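Local coordinates for protein endoglucanase E-5 (Thermobifida fusca, PDB 2CKS) that hydrolyses internal beta-1,4-glucosidic bonds of cellulose, lichenin and cereal beta-glucans through its glycoside hydrolase family 5 catalytic domain, at residues A[96-101]-A[117-122]; A[184-189]-A[219-224]; A[238-243]-A[269-274]. All blocks are in the same frame, centred on the assembly; numbering follows the deposited sequence.

Contact 1: residues A[96-101]-A[117-122]; sequences VIVDWH and TFFAEI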
ATOM      1  N   VAL A  96       4.085  -3.867  -7.762  1.00  5.28           N
ATOM      2  CA  VAL A  96       3.319  -2.633  -7.749  1.00  6.07           C
ATOM      3  C   VAL A  96       1.987  -2.870  -7.087  1.00  5.79           C
ATOM      4  O   VAL A  96       1.299  -3.832  -7.430  1.00  7.29           O
ATOM      5  CB  VAL A  96       3.038  -2.131  -9.159  1.00  6.37           C
ATOM      6  CG1 VAL A  96       2.292  -0.796  -9.098  1.00  8.44           C
ATOM      7  CG2 VAL A  96       4.313  -1.970  -9.908  1.00  7.56           C
ATOM      8  N   ILE A  97       1.625  -2.008  -6.142  1.00  5.45           N
ATOM      9  CA  ILE A  97       0.272  -1.982  -5.615  1.00  5.53           C
ATOM     10  C   ILE A  97      -0.454  -0.808  -6.236  1.00  5.13           C
ATOM     11  O   ILE A  97      -0.001   0.325  -6.125  1.00  4.91           O
ATOM     12  CB  ILE A  97       0.269  -1.821  -4.098  1.00  5.32           C
ATOM     13  CG1 ILE A  97       1.035  -2.968  -3.455  1.00  5.99           C
ATOM     14  CG2 ILE A  97      -1.172  -1.726  -3.586  1.00  5.94           C
ATOM     15  CD1 ILE A  97       1.209  -2.832  -1.969  1.00  7.39           C
ATOM     16  N   VAL A  98      -1.580  -1.082  -6.885  1.00  5.17           N
ATOM     17  CA  VAL A  98      -2.424  -0.038  -7.439  1.00  4.89           C
ATOM     18  C   VAL A  98      -3.425   0.336  -6.362  1.00  4.76           C
ATOM     19  O   VAL A  98      -4.306  -0.459  -6.025  1.00  4.79           O
ATOM     20  CB  VAL A  98      -3.136  -0.523  -8.696  1.00  4.88           C
ATOM     21  CG1 VAL A  98      -4.065   0.560  -9.257  1.00  5.52           C
ATOM     22  CG2 VAL A  98      -2.101  -0.969  -9.734  1.00  5.02           C
ATOM     23  N   ASP A  99      -3.260   1.533  -5.812  1.00  4.65           N
ATOM     24  CA  ASP A  99      -4.000   1.975  -4.637  1.00  4.81           C
ATOM     25  C   ASP A  99      -5.096   2.973  -5.011  1.00  4.90           C
ATOM     26  O   ASP A  99      -4.841   4.127  -5.336  1.00  4.93           O
ATOM     27  CB  ASP A  99      -3.034   2.557  -3.606  1.00  5.13           C
ATOM     28  CG  ASP A  99      -3.724   3.357  -2.527  1.00  6.23           C
ATOM     29  OD1 ASP A  99      -3.074   4.278  -1.992  1.00  6.02           O
ATOM     30  OD2 ASP A  99      -4.890   3.135  -2.135  1.00  6.54           O
ATOM     31  N   TRP A 100      -6.323   2.474  -4.975  1.00  4.82           N
ATOM     32  CA  TRP A 100      -7.538   3.274  -5.085  1.00  4.85           C
ATOM     33  C   TRP A 100      -7.724   4.005  -3.761  1.00  5.17           C
ATOM     34  O   TRP A 100      -8.290   3.475  -2.808  1.00  4.85           O
ATOM     35  CB  TRP A 100      -8.693   2.321  -5.401  1.00  4.89           C
ATOM     36  CG  TRP A 100      -9.975   2.991  -5.731  1.00  4.62           C
ATOM     37  CD1 TRP A 100     -11.080   3.081  -4.943  1.00  5.28           C
ATOM     38  CD2 TRP A 100     -10.296   3.658  -6.948  1.00  4.45           C
ATOM     39  NE1 TRP A 100     -12.081   3.756  -5.600  1.00  5.29           N
ATOM     40  CE2 TRP A 100     -11.616   4.130  -6.833  1.00  5.41           C
ATOM     41  CE3 TRP A 100      -9.597   3.907  -8.134  1.00  4.60           C
ATOM     42  CZ2 TRP A 100     -12.240   4.837  -7.854  1.00  4.88           C
ATOM     43  CZ3 TRP A 100     -10.213   4.597  -9.140  1.00  5.12           C
ATOM     44  CH2 TRP A 100     -11.523   5.057  -9.003  1.00  5.48           C
ATOM     45  N   HIS A 101      -7.210   5.229  -3.701  1.00  5.03           N
ATOM     46  CA  HIS A 101      -6.914   5.882  -2.435  1.00  5.28           C
ATOM     47  C   HIS A 101      -8.079   6.705  -1.916  1.00  5.81           C
ATOM     48  O   HIS A 101      -8.025   7.934  -1.850  1.00  6.08           O
ATOM     49  CB  HIS A 101      -5.638   6.722  -2.543  1.00  5.29           C
ATOM     50  CG  HIS A 101      -5.019   7.047  -1.227  1.00  5.09           C
ATOM     51  ND1 HIS A 101      -4.102   6.221  -0.611  1.00  5.27           N
ATOM     52  CD2 HIS A 101      -5.176   8.116  -0.409  1.00  5.57           C
ATOM     53  CE1 HIS A 101      -3.722   6.770   0.529  1.00  6.64           C
ATOM     54  NE2 HIS A 101      -4.353   7.922   0.674  1.00  6.79           N
ATOM     55  N   THR A 117     -14.908   1.038 -13.246  1.00  8.72           N
ATOM     56  CA  THR A 117     -14.392   1.515 -14.522  1.00  9.28           C
ATOM     57  C   THR A 117     -12.866   1.504 -14.554  1.00  8.10           C
ATOM     58  O   THR A 117     -12.257   1.012 -15.498  1.00  8.24           O
ATOM     59  CB  THR A 117     -14.923   2.914 -14.794  1.00  9.84           C
ATOM     60  OG1 THR A 117     -16.342   2.834 -14.956  1.00 12.52           O
ATOM     61  CG2 THR A 117     -14.414   3.478 -16.122  1.00 11.65           C
ATOM     62  N   PHE A 118     -12.258   2.032 -13.504  1.00  7.11           N
ATOM     63  CA  PHE A 118     -10.806   2.135 -13.433  1.00  6.53           C
ATOM     64  C   PHE A 118     -10.171   0.747 -13.366  1.00  6.35           C
ATOM     65  O   PHE A 118      -9.280   0.442 -14.141  1.00  6.49           O
ATOM     66  CB  PHE A 118     -10.390   2.983 -12.226  1.00  6.12           C
ATOM     67  CG  PHE A 118      -8.907   2.961 -11.934  1.00  5.94           C
ATOM     68  CD1 PHE A 118      -8.017   3.706 -12.690  1.00  5.36           C
ATOM     69  CD2 PHE A 118      -8.405   2.208 -10.879  1.00  5.40           C
ATOM     70  CE1 PHE A 118      -6.656   3.673 -12.404  1.00  5.30           C
ATOM     71  CE2 PHE A 118      -7.061   2.186 -10.597  1.00  5.43           C
ATOM     72  CZ  PHE A 118      -6.195   2.907 -11.342  1.00  5.09           C
ATOM     73  N   PHE A 119     -10.635  -0.086 -12.441  1.00  6.28           N
ATOM     74  CA  PHE A 119     -10.037  -1.410 -12.258  1.00  6.40           C
ATOM     75  C   PHE A 119     -10.275  -2.329 -13.457  1.00  6.57           C
ATOM     76  O   PHE A 119      -9.414  -3.127 -13.784  1.00  7.03           O
ATOM     77  CB  PHE A 119     -10.487  -2.050 -10.941  1.00  6.05           C
ATOM     78  CG  PHE A 119      -9.738  -1.537  -9.737  1.00  6.63           C
ATOM     79  CD1 PHE A 119      -8.378  -1.767  -9.609  1.00  6.73           C
ATOM     80  CD2 PHE A 119     -10.385  -0.824  -8.738  1.00  6.63           C
ATOM     81  CE1 PHE A 119      -7.680  -1.288  -8.520  1.00  7.00           C
ATOM     82  CE2 PHE A 119      -9.690  -0.357  -7.638  1.00  7.86           C
ATOM     83  CZ  PHE A 119      -8.341  -0.591  -7.530  1.00  6.63           C
ATOM     84  N   ALA A 120     -11.404  -2.191 -14.140  1.00  7.23           N
ATOM     85  CA  ALA A 120     -11.621  -2.956 -15.366  1.00  7.25           C
ATOM     86  C   ALA A 120     -10.545  -2.613 -16.387  1.00  7.21           C
ATOM     87  O   ALA A 120      -9.982  -3.495 -17.020  1.00  7.70           O
ATOM     88  CB  ALA A 120     -12.987  -2.679 -15.940  1.00  7.33           C
ATOM     89  N   GLU A 121     -10.248  -1.326 -16.544  1.00  7.27           N
ATOM     90  CA  GLU A 121      -9.228  -0.909 -17.500  1.00  7.84           C
ATOM     91  C   GLU A 121      -7.830  -1.393 -17.087  1.00  7.40           C
ATOM     92  O   GLU A 121      -7.068  -1.913 -17.911  1.00  8.12           O
ATOM     93  CB  GLU A 121      -9.221   0.605 -17.695  1.00  7.60           C
ATOM     94  CG  GLU A 121      -8.098   1.015 -18.635  1.00  8.72           C
ATOM     95  CD  GLU A 121      -8.205   2.409 -19.207  1.00  8.82           C
ATOM     96  OE1 GLU A 121      -7.196   2.833 -19.825  1.00 10.93           O
ATOM     97  OE2 GLU A 121      -9.255   3.071 -19.049  1.00 10.92           O
ATOM     98  N   ILE A 122      -7.496  -1.235 -15.812  1.00  7.19           N
ATOM     99  CA  ILE A 122      -6.181  -1.613 -15.326  1.00  7.37           C
ATOM    100  C   ILE A 122      -5.999  -3.121 -15.437  1.00  6.87           C
ATOM    101  O   ILE A 122      -4.988  -3.593 -15.941  1.00  6.93           O
ATOM    102  CB  ILE A 122      -5.994  -1.163 -13.863  1.00  7.09           C
ATOM    103  CG1 ILE A 122      -6.023   0.366 -13.747  1.00  8.89           C
ATOM    104  CG2 ILE A 122      -4.707  -1.756 -13.273  1.00  7.65           C
ATOM    105  CD1 ILE A 122      -4.923   1.114 -14.477  1.00  8.46           C
TER

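Contact 2: residues A[184-189]-A[219-224]; sequences SGPAEI and REASEL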
ATOM      1  N   SER A 184     -13.157  -1.987  17.535  1.00 14.46           N
ATOM      2  CA  SER A 184     -13.268  -3.396  17.164  1.00 13.58           C
ATOM      3  C   SER A 184     -11.886  -4.013  16.941  1.00 12.33           C
ATOM      4  O   SER A 184     -10.897  -3.555  17.510  1.00 12.46           O
ATOM      5  CB  SER A 184     -14.153  -3.552  15.921  1.00 13.71           C
ATOM      6  OG  SER A 184     -14.523  -4.911  15.739  1.00 14.58           O
ATOM      7  N   GLY A 185     -11.813  -5.061  16.128  1.00 11.15           N
ATOM      8  CA  GLY A 185     -10.556  -5.748  15.887  1.00 10.56           C
ATOM      9  C   GLY A 185     -10.661  -6.750  14.756  1.00  9.79           C
ATOM     10  O   GLY A 185     -11.721  -6.892  14.155  1.00  9.69           O
ATOM     11  N   PRO A 186      -9.568  -7.443  14.457  1.00  9.49           N
ATOM     12  CA  PRO A 186      -9.537  -8.370  13.317  1.00  9.52           C
ATOM     13  C   PRO A 186     -10.433  -9.602  13.439  1.00  9.50           C
ATOM     14  O   PRO A 186     -10.739 -10.219  12.424  1.00  9.46           O
ATOM     15  CB  PRO A 186      -8.063  -8.782  13.229  1.00  9.50           C
ATOM     16  CG  PRO A 186      -7.478  -8.464  14.563  1.00  9.61           C
ATOM     17  CD  PRO A 186      -8.265  -7.354  15.141  1.00  9.30           C
ATOM     18  N   ALA A 187     -10.863  -9.955  14.645  1.00  9.97           N
ATOM     19  CA  ALA A 187     -11.771 -11.089  14.801  1.00 10.38           C
ATOM     20  C   ALA A 187     -13.062 -10.893  13.999  1.00 10.23           C
ATOM     21  O   ALA A 187     -13.648 -11.849  13.514  1.00 10.69           O
ATOM     22  CB  ALA A 187     -12.090 -11.328  16.267  1.00 10.79           C
ATOM     23  N   GLU A 188     -13.493  -9.642  13.857  1.00  9.93           N
ATOM     24  CA  GLU A 188     -14.679  -9.317  13.074  1.00 10.19           C
ATOM     25  C   GLU A 188     -14.537  -9.767  11.621  1.00  9.58           C
ATOM     26  O   GLU A 188     -15.476 -10.283  11.025  1.00  9.47           O
ATOM     27  CB  GLU A 188     -14.904  -7.815  13.132  1.00 10.99           C
ATOM     28  CG  GLU A 188     -16.113  -7.316  12.390  1.00 12.37           C
ATOM     29  CD  GLU A 188     -16.484  -5.912  12.804  1.00 13.82           C
ATOM     30  OE1 GLU A 188     -15.563  -5.074  13.008  1.00 13.05           O
ATOM     31  OE2 GLU A 188     -17.698  -5.654  12.922  1.00 14.79           O
ATOM     32  N   ILE A 189     -13.347  -9.572  11.061  1.00  9.18           N
ATOM     33  CA  ILE A 189     -13.058  -9.995   9.690  1.00  8.92           C
ATOM     34  C   ILE A 189     -13.049 -11.515   9.575  1.00  8.71           C
ATOM     35  O   ILE A 189     -13.630 -12.087   8.655  1.00  8.77           O
ATOM     36  CB  ILE A 189     -11.692  -9.417   9.228  1.00  8.80           C
ATOM     37  CG1 ILE A 189     -11.747  -7.888   9.192  1.00  8.44           C
ATOM     38  CG2 ILE A 189     -11.278  -9.996   7.863  1.00  9.08           C
ATOM     39  CD1 ILE A 189     -10.361  -7.219   9.228  1.00  8.65           C
ATOM     40  N   ARG A 219      -0.614  -8.599  15.211  0.60  9.56           N
ATOM     41  CA  ARG A 219      -0.234  -9.967  15.570  0.60 10.28           C
ATOM     42  C   ARG A 219      -1.441 -10.905  15.490  0.60  9.99           C
ATOM     43  O   ARG A 219      -1.371 -11.981  14.891  0.60  9.95           O
ATOM     44  CB  ARG A 219       0.341 -10.006  16.991  0.60 10.91           C
ATOM     45  CG  ARG A 219       1.777 -10.439  17.072  0.60 12.59           C
ATOM     46  CD  ARG A 219       2.281 -10.704  18.489  0.60 13.42           C
ATOM     47  NE  ARG A 219       3.137  -9.625  19.007  0.60 13.68           N
ATOM     48  CZ  ARG A 219       2.763  -8.693  19.878  0.60 14.35           C
ATOM     49  NH1 ARG A 219       1.539  -8.671  20.364  0.60 15.46           N
ATOM     50  NH2 ARG A 219       3.627  -7.765  20.277  0.60 16.38           N
ATOM     51  N   GLU A 220      -2.548 -10.475  16.085  1.00  9.87           N
ATOM     52  CA  GLU A 220      -3.786 -11.245  16.091  1.00  9.84           C
ATOM     53  C   GLU A 220      -4.281 -11.536  14.671  1.00  9.41           C
ATOM     54  O   GLU A 220      -4.618 -12.663  14.342  1.00  9.26           O
ATOM     55  CB  GLU A 220      -4.855 -10.484  16.876  1.00  9.96           C
ATOM     56  CG  GLU A 220      -6.172 -11.218  17.021  1.00 12.29           C
ATOM     57  CD  GLU A 220      -7.245 -10.405  17.721  1.00 16.40           C
ATOM     58  OE1 GLU A 220      -6.998  -9.220  18.069  1.00 19.88           O
ATOM     59  OE2 GLU A 220      -8.348 -10.963  17.923  1.00 19.82           O
ATOM     60  N   ALA A 221      -4.288 -10.514  13.825  1.00  8.35           N
ATOM     61  CA  ALA A 221      -4.801 -10.651  12.471  1.00  8.24           C
ATOM     62  C   ALA A 221      -3.968 -11.645  11.684  1.00  8.38           C
ATOM     63  O   ALA A 221      -4.506 -12.438  10.913  1.00  8.64           O
ATOM     64  CB  ALA A 221      -4.789  -9.297  11.779  1.00  7.56           C
ATOM     65  N   SER A 222      -2.654 -11.604  11.890  1.00  8.92           N
ATOM     66  CA  SER A 222      -1.740 -12.423  11.104  1.00 10.25           C
ATOM     67  C   SER A 222      -1.909 -13.920  11.406  1.00 10.07           C
ATOM     68  O   SER A 222      -1.503 -14.754  10.602  1.00 10.96           O
ATOM     69  CB  SER A 222      -0.293 -11.967  11.308  1.00 10.36           C
ATOM     70  OG  SER A 222       0.184 -12.325  12.586  1.00 14.44           O
ATOM     71  N   GLU A 223      -2.518 -14.257  12.548  1.00 10.57           N
ATOM     72  CA  GLU A 223      -2.912 -15.650  12.834  1.00 10.17           C
ATOM     73  C   GLU A 223      -4.076 -16.140  11.966  1.00 10.31           C
ATOM     74  O   GLU A 223      -4.216 -17.340  11.753  1.00 10.69           O
ATOM     75  CB  GLU A 223      -3.365 -15.828  14.287  1.00 10.46           C
ATOM     76  CG  GLU A 223      -2.370 -15.425  15.349  1.00 11.22           C
ATOM     77  CD  GLU A 223      -1.129 -16.293  15.377  1.00 13.68           C
ATOM     78  OE1 GLU A 223      -1.189 -17.504  15.040  1.00 14.72           O
ATOM     79  OE2 GLU A 223      -0.074 -15.755  15.761  1.00 15.20           O
ATOM     80  N   LEU A 224      -4.919 -15.214  11.505  1.00  9.83           N
ATOM     81  CA  LEU A 224      -6.236 -15.538  10.937  1.00  9.98           C
ATOM     82  C   LEU A 224      -6.333 -15.406   9.415  1.00  9.44           C
ATOM     83  O   LEU A 224      -7.111 -16.107   8.783  1.00  9.60           O
ATOM     84  CB  LEU A 224      -7.304 -14.631  11.561  1.00 10.17           C
ATOM     85  CG  LEU A 224      -7.330 -14.537  13.095  1.00 11.42           C
ATOM     86  CD1 LEU A 224      -8.149 -13.365  13.576  1.00 12.22           C
ATOM     87  CD2 LEU A 224      -7.851 -15.825  13.681  1.00 12.56           C
TER
HETATM   88  O   HOH W   1     -10.362  -8.918  17.413  1.00 20.55           O

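Contact 3: residues A[238-243]-A[269-274]; sequences TGDGAN and DDFRSG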
ATOM      1  N   THR A 238      -1.233  11.944  11.836  1.00 18.51           N
ATOM      2  CA  THR A 238      -1.322  12.958  10.780  1.00 18.72           C
ATOM      3  C   THR A 238      -0.280  12.763   9.672  1.00 18.53           C
ATOM      4  O   THR A 238      -0.371  13.390   8.616  1.00 18.94           O
ATOM      5  CB  THR A 238      -1.133  14.380  11.366  1.00 18.86           C
ATOM      6  OG1 THR A 238       0.176  14.507  11.941  1.00 19.79           O
ATOM      7  CG2 THR A 238      -2.082  14.647  12.537  1.00 19.71           C
ATOM      8  N   GLY A 239       0.707  11.903   9.915  1.00 17.82           N
ATOM      9  CA  GLY A 239       1.858  11.773   9.038  1.00 17.06           C
ATOM     10  C   GLY A 239       2.938  12.806   9.322  1.00 16.56           C
ATOM     11  O   GLY A 239       3.907  12.929   8.565  1.00 15.76           O
ATOM     12  N   ASP A 240       2.787  13.523  10.436  1.00 16.17           N
ATOM     13  CA  ASP A 240       3.728  14.553  10.848  1.00 15.68           C
ATOM     14  C   ASP A 240       4.043  14.404  12.340  1.00 15.58           C
ATOM     15  O   ASP A 240       3.505  13.521  13.011  1.00 14.91           O
ATOM     16  CB  ASP A 240       3.141  15.941  10.545  1.00 15.63           C
ATOM     17  CG  ASP A 240       4.210  17.014  10.305  1.00 15.81           C
ATOM     18  OD1 ASP A 240       5.424  16.718  10.332  1.00 15.04           O
ATOM     19  OD2 ASP A 240       3.914  18.212  10.087  1.00 17.34           O
ATOM     20  N   GLY A 241       4.935  15.246  12.847  1.00 15.52           N
ATOM     21  CA  GLY A 241       5.318  15.213  14.247  1.00 15.42           C
ATOM     22  C   GLY A 241       6.570  14.397  14.494  1.00 15.26           C
ATOM     23  O   GLY A 241       7.246  13.946  13.557  1.00 14.98           O
ATOM     24  N   ALA A 242       6.881  14.207  15.775  1.00 15.08           N
ATOM     25  CA  ALA A 242       8.092  13.517  16.187  1.00 14.92           C
ATOM     26  C   ALA A 242       7.998  12.034  15.884  1.00 14.32           C
ATOM     27  O   ALA A 242       6.929  11.426  15.988  1.00 14.85           O
ATOM     28  CB  ALA A 242       8.348  13.716  17.672  1.00 14.98           C
ATOM     29  N   ASN A 243       9.137  11.473  15.522  1.00 13.93           N
ATOM     30  CA  ASN A 243       9.263  10.049  15.277  1.00 13.52           C
ATOM     31  C   ASN A 243       9.378   9.251  16.563  1.00 13.16           C
ATOM     32  O   ASN A 243      10.003   9.695  17.540  1.00 13.63           O
ATOM     33  CB  ASN A 243      10.484   9.785  14.412  1.00 13.50           C
ATOM     34  CG  ASN A 243      10.296  10.283  13.003  1.00 13.45           C
ATOM     35  OD1 ASN A 243       9.360   9.879  12.317  1.00 14.16           O
ATOM     36  ND2 ASN A 243      11.161  11.186  12.573  1.00 14.03           N
ATOM     37  N   ASP A 269       8.593  14.678  -1.268  1.00  6.25           N
ATOM     38  CA  ASP A 269       9.239  15.759  -0.533  1.00  7.03           C
ATOM     39  C   ASP A 269       8.219  16.720   0.083  1.00  7.48           C
ATOM     40  O   ASP A 269       8.476  17.913   0.222  1.00  7.57           O
ATOM     41  CB  ASP A 269      10.273  16.472  -1.413  1.00  7.15           C
ATOM     42  CG  ASP A 269       9.652  17.304  -2.511  1.00  8.90           C
ATOM     43  OD1 ASP A 269       8.456  17.118  -2.833  1.00 10.93           O
ATOM     44  OD2 ASP A 269      10.318  18.179  -3.112  1.00 12.98           O
ATOM     45  N   ASP A 270       7.077  16.178   0.484  1.00  7.66           N
ATOM     46  CA  ASP A 270       6.107  16.922   1.279  1.00  8.32           C
ATOM     47  C   ASP A 270       6.780  17.450   2.548  1.00  8.45           C
ATOM     48  O   ASP A 270       7.765  16.878   3.022  1.00  8.66           O
ATOM     49  CB  ASP A 270       4.934  16.018   1.645  1.00  8.63           C
ATOM     50  CG  ASP A 270       3.846  16.754   2.363  1.00 10.39           C
ATOM     51  OD1 ASP A 270       3.387  16.233   3.406  1.00 13.20           O
ATOM     52  OD2 ASP A 270       3.398  17.852   1.967  1.00 12.57           O
ATOM     53  N   PHE A 271       6.247  18.531   3.110  1.00  9.06           N
ATOM     54  CA  PHE A 271       6.857  19.140   4.298  1.00  9.86           C
ATOM     55  C   PHE A 271       6.805  18.270   5.558  1.00  9.81           C
ATOM     56  O   PHE A 271       7.620  18.440   6.467  1.00 10.19           O
ATOM     57  CB  PHE A 271       6.232  20.516   4.580  1.00 10.30           C
ATOM     58  CG  PHE A 271       4.859  20.459   5.196  1.00 13.32           C
ATOM     59  CD1 PHE A 271       3.721  20.484   4.398  1.00 15.03           C
ATOM     60  CD2 PHE A 271       4.704  20.405   6.583  1.00 15.36           C
ATOM     61  CE1 PHE A 271       2.450  20.441   4.968  1.00 16.22           C
ATOM     62  CE2 PHE A 271       3.439  20.360   7.160  1.00 16.66           C
ATOM     63  CZ  PHE A 271       2.310  20.376   6.358  1.00 17.20           C
ATOM     64  N   ARG A 272       5.846  17.363   5.617  1.00  9.50           N
ATOM     65  CA  ARG A 272       5.633  16.559   6.808  1.00  9.52           C
ATOM     66  C   ARG A 272       6.781  15.587   7.045  1.00  8.99           C
ATOM     67  O   ARG A 272       7.473  15.178   6.112  1.00  8.82           O
ATOM     68  CB  ARG A 272       4.316  15.809   6.700  1.00 10.08           C
ATOM     69  CG  ARG A 272       3.099  16.725   6.679  1.00 12.44           C
ATOM     70  CD  ARG A 272       1.800  15.970   6.487  1.00 15.70           C
ATOM     71  NE  ARG A 272       0.635  16.850   6.468  1.00 17.97           N
ATOM     72  CZ  ARG A 272       0.213  17.552   5.415  1.00 20.47           C
ATOM     73  NH1 ARG A 272       0.849  17.507   4.249  1.00 21.42           N
ATOM     74  NH2 ARG A 272      -0.866  18.317   5.532  1.00 22.15           N
ATOM     75  N   SER A 273       6.982  15.220   8.307  1.00  8.99           N
ATOM     76  CA  SER A 273       8.149  14.431   8.691  1.00  9.08           C
ATOM     77  C   SER A 273       8.149  13.027   8.075  1.00  8.63           C
ATOM     78  O   SER A 273       9.210  12.436   7.904  1.00  8.73           O
ATOM     79  CB  SER A 273       8.271  14.347  10.218  1.00  9.35           C
ATOM     80  OG  SER A 273       7.179  13.661  10.774  1.00 11.67           O
ATOM     81  N   GLY A 274       6.968  12.500   7.750  1.00  8.10           N
ATOM     82  CA  GLY A 274       6.841  11.177   7.173  1.00  7.76           C
ATOM     83  C   GLY A 274       7.259  11.070   5.720  1.00  7.47           C
ATOM     84  O   GLY A 274       7.572   9.982   5.241  1.00  7.81           O
TER
HETATM   85  O   HOH W   2      11.411  12.284   9.844  1.00 10.07           O

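Contact 1: residues A[96-101]-A[117-122]
Val98 and Trp100 of strand segment 96-101 face helix segment 117-122 across an axis separation of 10.9 Å, the two chain directions being nearly antiparallel at 168°. No hydrogen bond joins the segments; the contact is apolar, and all five touching residues are buried. Val98 points CG1 at the helix because this branch lies anti to the backbone N (chi1 178°). Its methyl meets Phe118 tip to tip, 3.7 Å from CE2 and near the plane of that ring, so it touches an edge. The same CG1 lies 4.1 Å from Phe119 CE1, while Val98 CG2 makes a looser approach to Ile122 CG2.

Antiparallel packing of this kind is what a beta-alpha-beta unit of a TIM barrel produces: strand 95-101, the third of eight parallel strands, runs one way, and helix 112-126 returns along the outside before strand 132-135. Trp100 and Val98, two residues apart, both point to this outer layer.

Trp100 carries the aromatic part. Its six-membered ring slides past Phe118 with planes at 30° and centroids 5.2 Å apart, offset so far that little of one ring lies over the other; the closest atoms are Trp100 CE3 and Phe118 CD2, at 3.4 Å. Phe119 starts off to one side of the strand, but its ring end comes in, and Trp100 CB sits at that ring's edge, 3.6 Å from Phe119 CZ. The Phe119 ring is oblique to the indole, and Phe118 CD2 stands over the centre of one face of the Phe119 ring, 4.0 Å above the plane. Tyr71 meets Trp100 edge-to-face from outside the pair of segments, and Tyr134 of the next strand touches both Phe119 and Ile122.

Contact 2: residues A[184-189]-A[219-224]
Pro186 is the nearest residue of 184-189 to helix segment 219-224, its CA lying 5.3 Å from Ala221 CA. Two residues earlier, Ser184 OG donates to Glu188 OE1 from above the carboxylate plane, a bond within the first segment; Arg173 forms a salt bridge with the same oxygen. At Pro186 the ring takes two neighbours with different atoms. CB packs on the Ala221 methyl, CB to CB 3.6 Å, whereas CG lies 3.6 Å from Glu220 OE1. The Glu220 side chain crosses the proline at about a right angle, extended beyond a CG that is anti to the backbone N (chi1 -177°), and its CB, CG and CD also approach Pro186 CG. Leu224 CD1 reaches Pro186 O at 4.2 Å.

These are parts of the TIM-barrel periphery: short helix 187-191 precedes strand 199-206, and helix 212-224 follows that strand.

Next, Ala187 adds a water bridge. Its backbone N donates to the water at 3.0 Å, and the water donates to Glu220 OE2 at 2.9 Å, linking the Ala187 backbone to the Glu220 carboxylate without a direct bond. Leu224 CD1 also approaches Ala187 CA. Phe225 touches both Pro186 and Ile189.

Contact 3: residues A[238-243]-A[269-274]
Asp240 meets the 269-274 loop along its whole side chain. Its CB lies 3.9 Å from Arg272 CG, and its CG, placed anti to the backbone N (chi1 -153°), packs near Arg272 CB and CA. The two side chains cross at about a right angle. OD1 then accepts from Ser273 N at 3.0 Å, the donor standing 49° out of the carboxylate plane; a weak bond from Gly241 N reaches the same oxygen. OD2 lies 3.7 Å from Phe271 CE2 and also close to Arg272 CG.

Two further bonds tie the loops. Ser273 OG donates to Gly241 O at 2.8 Å, lying in the plane of the carbonyl, at one of its lone pairs, and Gly274 N donates to Gly239 O at 3.2 Å. A water also bridges Asn243 ND2 and Ser273 O.

Both loops follow barrel strands, 227-233 and 262-265, at the C-terminal ends of the strands, the side on which TIM-barrel enzymes carry their active site. Arg272 NH1 makes a salt bridge to the syn lone pair of Asp270 OD1, which lies in the guanidinium plane, and Phe271 CZ stands over the centre of that group.

Asp240 OD2 and Arg272 NE remain 5.1 Å apart. Segment 269-274 supplies every direct donor and 238-243 the acceptors, two of them backbone carbonyls, so the tie probably rests more on backbone shape than on charge.

The three contacts follow one another along the chain and none touches another: contact 1 has its centre about 26 Å from that of contact 2 and about 27 Å from that of contact 3, and the centres of contacts 2 and 3 are about 29 Å apart. Contact 1 is the wholly buried one, its centre about 12 Å from the centre of the chain. Relative to the probable catalytic pair, the Trp100 side chain is about 10 Å from that of Glu139 and about 11 Å from that of Glu231, the two residues that bind a zinc ion here. Contact 3 comes nearer to Glu231, Gly239 lying about 8 Å from its side chain, and is level with contact 1 for Glu139, whereas contact 2 lies away from these sites.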